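Local coordinates for CRISPR/cas2 protein (Pyrococcus horikoshii OT3, PDB 6K2E), which probably acts with Cas1 in CRISPR adaptation, where Cas2 proteins serve as small ferredoxin-like dimers that help to acquire new spacers, at the interface of chains A and B. Numbering follows the deposited sequence. Chains: chain A/B, CRISPR/cas2 protein.

The interface of chains A and B. Residues chain A 7, 37, 72-74; chain B 64-67.
B:Tyr65 reaches from strand 61-67 of one Cas2 subunit into the other, where A:Ile7, A:Leu74, A:Phe72 and A:Glu37 close round its ring. Two methyl groups clamp the flat faces: CD1 of A:Leu74 sits over the centre of one, 3.7 Å from the ring centroid, and CD1 of A:Ile7 sits over the centre of the opposite face, 3.8 Å from the centroid. A:Leu74 has its CG anti to the backbone N (chi1 162°), and from there its branch slants across the tyrosine; A:Ile7 instead runs past the ring in the opposite direction. The ring of A:Phe72 lies alongside, pointing the same way but turned 74° against the tyrosine plane in an edge-to-face pair: the tyrosine presents its CD1/CE1 edge to the phenylalanine face, with CE1 of A:Phe72 3.6 Å from CD1 of B:Tyr65. Packing on both faces and along this edge probably helps to hold the ring's tilt. At its far end the hydroxyl OH donates a hydrogen bond of 2.8 Å to the carboxylate oxygen OE2 of A:Glu37. That oxygen lies at the edge of the ring, in its plane, yet the hydroxyl meets the carboxylate from well above the carboxylate's own plane. The extended glutamate chain comes from the opposite direction to deliver it.

Backbone pairing alongside probably helps to set the register. Strand 73-78 of chain A runs antiparallel to strand 61-67 of chain B, and A:Asp73 and B:Ile66 exchange two main-chain bonds: N of A:Asp73 to O of B:Ile66 at 3.0 Å, and N of B:Ile66 back to O of A:Asp73 at 2.8 Å. The sheet thus continues from one subunit into the next, and two-fold symmetry repeats the arrangement with the chains exchanged, consistent with the dimer typical of Cas2 proteins. Next to the bridge, B:Phe67 lies beside A:Phe72 and places its ring carbon CD2 3.6 Å from CB of A:Phe72.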
ATOM      1  N   ILE A   7      -3.407  -1.183   6.445  1.00 22.18           N
ATOM      2  CA  ILE A   7      -2.755  -1.655   5.223  1.00 21.25           C
ATOM      3  C   ILE A   7      -1.285  -1.303   5.355  1.00 18.74           C
ATOM      4  O   ILE A   7      -0.947  -0.141   5.602  1.00 21.14           O
ATOM      5  CB  ILE A   7      -3.323  -1.021   3.939  1.00 21.35           C
ATOM      6  CG1 ILE A   7      -4.794  -1.323   3.748  1.00 20.58           C
ATOM      7  CG2 ILE A   7      -2.589  -1.537   2.705  1.00 17.55           C
ATOM      8  CD1 ILE A   7      -5.372  -0.540   2.574  1.00 22.69           C
ATOM      9  N   GLU A  37      -2.579  -6.743   5.223  1.00 22.57           N
ATOM     10  CA  GLU A  37      -3.725  -5.987   5.711  1.00 23.47           C
ATOM     11  C   GLU A  37      -4.512  -6.810   6.720  1.00 22.40           C
ATOM     12  O   GLU A  37      -4.318  -8.018   6.850  1.00 21.20           O
ATOM     13  CB  GLU A  37      -4.632  -5.524   4.560  1.00 24.00           C
ATOM     14  CG  GLU A  37      -5.041  -6.617   3.601  1.00 24.09           C
ATOM     15  CD  GLU A  37      -5.869  -6.105   2.441  1.00 24.52           C
ATOM     16  OE1 GLU A  37      -6.904  -5.453   2.678  1.00 26.35           O
ATOM     17  OE2 GLU A  37      -5.494  -6.377   1.287  1.00 25.16           O
ATOM     18  N   PHE A  72     -13.598  -0.181   1.948  1.00 32.04           N
ATOM     19  CA  PHE A  72     -12.927   0.060   0.680  1.00 29.06           C
ATOM     20  C   PHE A  72     -13.193  -1.095  -0.271  1.00 27.49           C
ATOM     21  O   PHE A  72     -13.517  -2.210   0.146  1.00 25.96           O
ATOM     22  CB  PHE A  72     -11.405   0.258   0.843  1.00 25.62           C
ATOM     23  CG  PHE A  72     -10.685  -0.922   1.441  1.00 31.39           C
ATOM     24  CD1 PHE A  72     -10.177  -1.957   0.639  1.00 28.78           C
ATOM     25  CD2 PHE A  72     -10.484  -0.985   2.807  1.00 37.76           C
ATOM     26  CE1 PHE A  72      -9.549  -3.039   1.185  1.00 29.70           C
ATOM     27  CE2 PHE A  72      -9.831  -2.065   3.365  1.00 39.73           C
ATOM     28  CZ  PHE A  72      -9.362  -3.097   2.545  1.00 37.50           C
ATOM     29  N   ASP A  73     -12.962  -0.826  -1.550  1.00 25.36           N
ATOM     30  CA  ASP A  73     -12.805  -1.855  -2.563  1.00 27.40           C
ATOM     31  C   ASP A  73     -11.336  -1.897  -2.976  1.00 30.41           C
ATOM     32  O   ASP A  73     -10.628  -0.891  -2.897  1.00 27.30           O
ATOM     33  CB  ASP A  73     -13.660  -1.576  -3.808  1.00 26.99           C
ATOM     34  CG  ASP A  73     -15.148  -1.529  -3.516  1.00 34.94           C
ATOM     35  OD1 ASP A  73     -15.795  -0.545  -3.942  1.00 39.47           O
ATOM     36  OD2 ASP A  73     -15.674  -2.467  -2.880  1.00 37.94           O
ATOM     37  N   LEU A  74     -10.876  -3.075  -3.396  1.00 26.47           N
ATOM     38  CA  LEU A  74      -9.547  -3.249  -3.966  1.00 19.61           C
ATOM     39  C   LEU A  74      -9.703  -3.808  -5.371  1.00 23.10           C
ATOM     40  O   LEU A  74     -10.358  -4.837  -5.571  1.00 23.54           O
ATOM     41  CB  LEU A  74      -8.659  -4.187  -3.130  1.00 21.18           C
ATOM     42  CG  LEU A  74      -7.420  -4.792  -3.829  1.00 21.59           C
ATOM     43  CD1 LEU A  74      -6.282  -3.776  -4.069  1.00 16.14           C
ATOM     44  CD2 LEU A  74      -6.892  -5.998  -3.070  1.00 22.18           C
TER
ATOM     45  N   ILE B  64      -4.813  -1.360  -6.431  1.00 23.36           N
ATOM     46  CA  ILE B  64      -5.527  -0.094  -6.381  1.00 20.71           C
ATOM     47  C   ILE B  64      -6.592  -0.226  -5.294  1.00 20.10           C
ATOM     48  O   ILE B  64      -7.580  -0.950  -5.466  1.00 20.66           O
ATOM     49  CB  ILE B  64      -6.131   0.262  -7.751  1.00 21.98           C
ATOM     50  CG1 ILE B  64      -5.015   0.394  -8.798  1.00 21.01           C
ATOM     51  CG2 ILE B  64      -6.918   1.548  -7.697  1.00 19.29           C
ATOM     52  CD1 ILE B  64      -5.471   0.876 -10.149  1.00 24.51           C
ATOM     53  N   TYR B  65      -6.367   0.440  -4.161  1.00 18.21           N
ATOM     54  CA  TYR B  65      -7.301   0.476  -3.038  1.00 22.08           C
ATOM     55  C   TYR B  65      -8.149   1.741  -3.152  1.00 24.02           C
ATOM     56  O   TYR B  65      -7.611   2.848  -3.112  1.00 24.50           O
ATOM     57  CB  TYR B  65      -6.576   0.468  -1.686  1.00 21.18           C
ATOM     58  CG  TYR B  65      -5.935  -0.832  -1.284  1.00 19.31           C
ATOM     59  CD1 TYR B  65      -6.680  -1.850  -0.685  1.00 20.13           C
ATOM     60  CD2 TYR B  65      -4.582  -1.040  -1.492  1.00 17.46           C
ATOM     61  CE1 TYR B  65      -6.089  -3.053  -0.322  1.00 17.06           C
ATOM     62  CE2 TYR B  65      -3.984  -2.228  -1.131  1.00 20.10           C
ATOM     63  CZ  TYR B  65      -4.737  -3.229  -0.545  1.00 18.63           C
ATOM     64  OH  TYR B  65      -4.118  -4.398  -0.205  1.00 17.23           O
ATOM     65  N   ILE B  66      -9.460   1.570  -3.298  1.00 22.70           N
ATOM     66  CA  ILE B  66     -10.406   2.655  -3.536  1.00 23.63           C
ATOM     67  C   ILE B  66     -11.253   2.896  -2.285  1.00 26.71           C
ATOM     68  O   ILE B  66     -11.983   2.004  -1.838  1.00 27.45           O
ATOM     69  CB  ILE B  66     -11.288   2.338  -4.748  1.00 25.25           C
ATOM     70  CG1 ILE B  66     -10.403   1.870  -5.917  1.00 22.34           C
ATOM     71  CG2 ILE B  66     -12.160   3.538  -5.094  1.00 24.43           C
ATOM     72  CD1 ILE B  66     -10.999   0.748  -6.732  1.00 20.66           C
ATOM     73  N   PHE B  67     -11.205   4.123  -1.758  1.00 26.38           N
ATOM     74  CA  PHE B  67     -11.844   4.578  -0.528  1.00 24.50           C
ATOM     75  C   PHE B  67     -12.880   5.637  -0.847  1.00 32.16           C
ATOM     76  O   PHE B  67     -12.720   6.374  -1.822  1.00 28.73           O
ATOM     77  CB  PHE B  67     -10.812   5.174   0.436  1.00 24.07           C
ATOM     78  CG  PHE B  67      -9.689   4.253   0.717  1.00 26.54           C
ATOM     79  CD1 PHE B  67      -8.538   4.278  -0.056  1.00 26.24           C
ATOM     80  CD2 PHE B  67      -9.797   3.325   1.719  1.00 22.41           C
ATOM     81  CE1 PHE B  67      -7.539   3.404   0.178  1.00 25.06           C
ATOM     82  CE2 PHE B  67      -8.796   2.442   1.944  1.00 22.01           C
ATOM     83  CZ  PHE B  67      -7.665   2.487   1.195  1.00 23.89           C
TER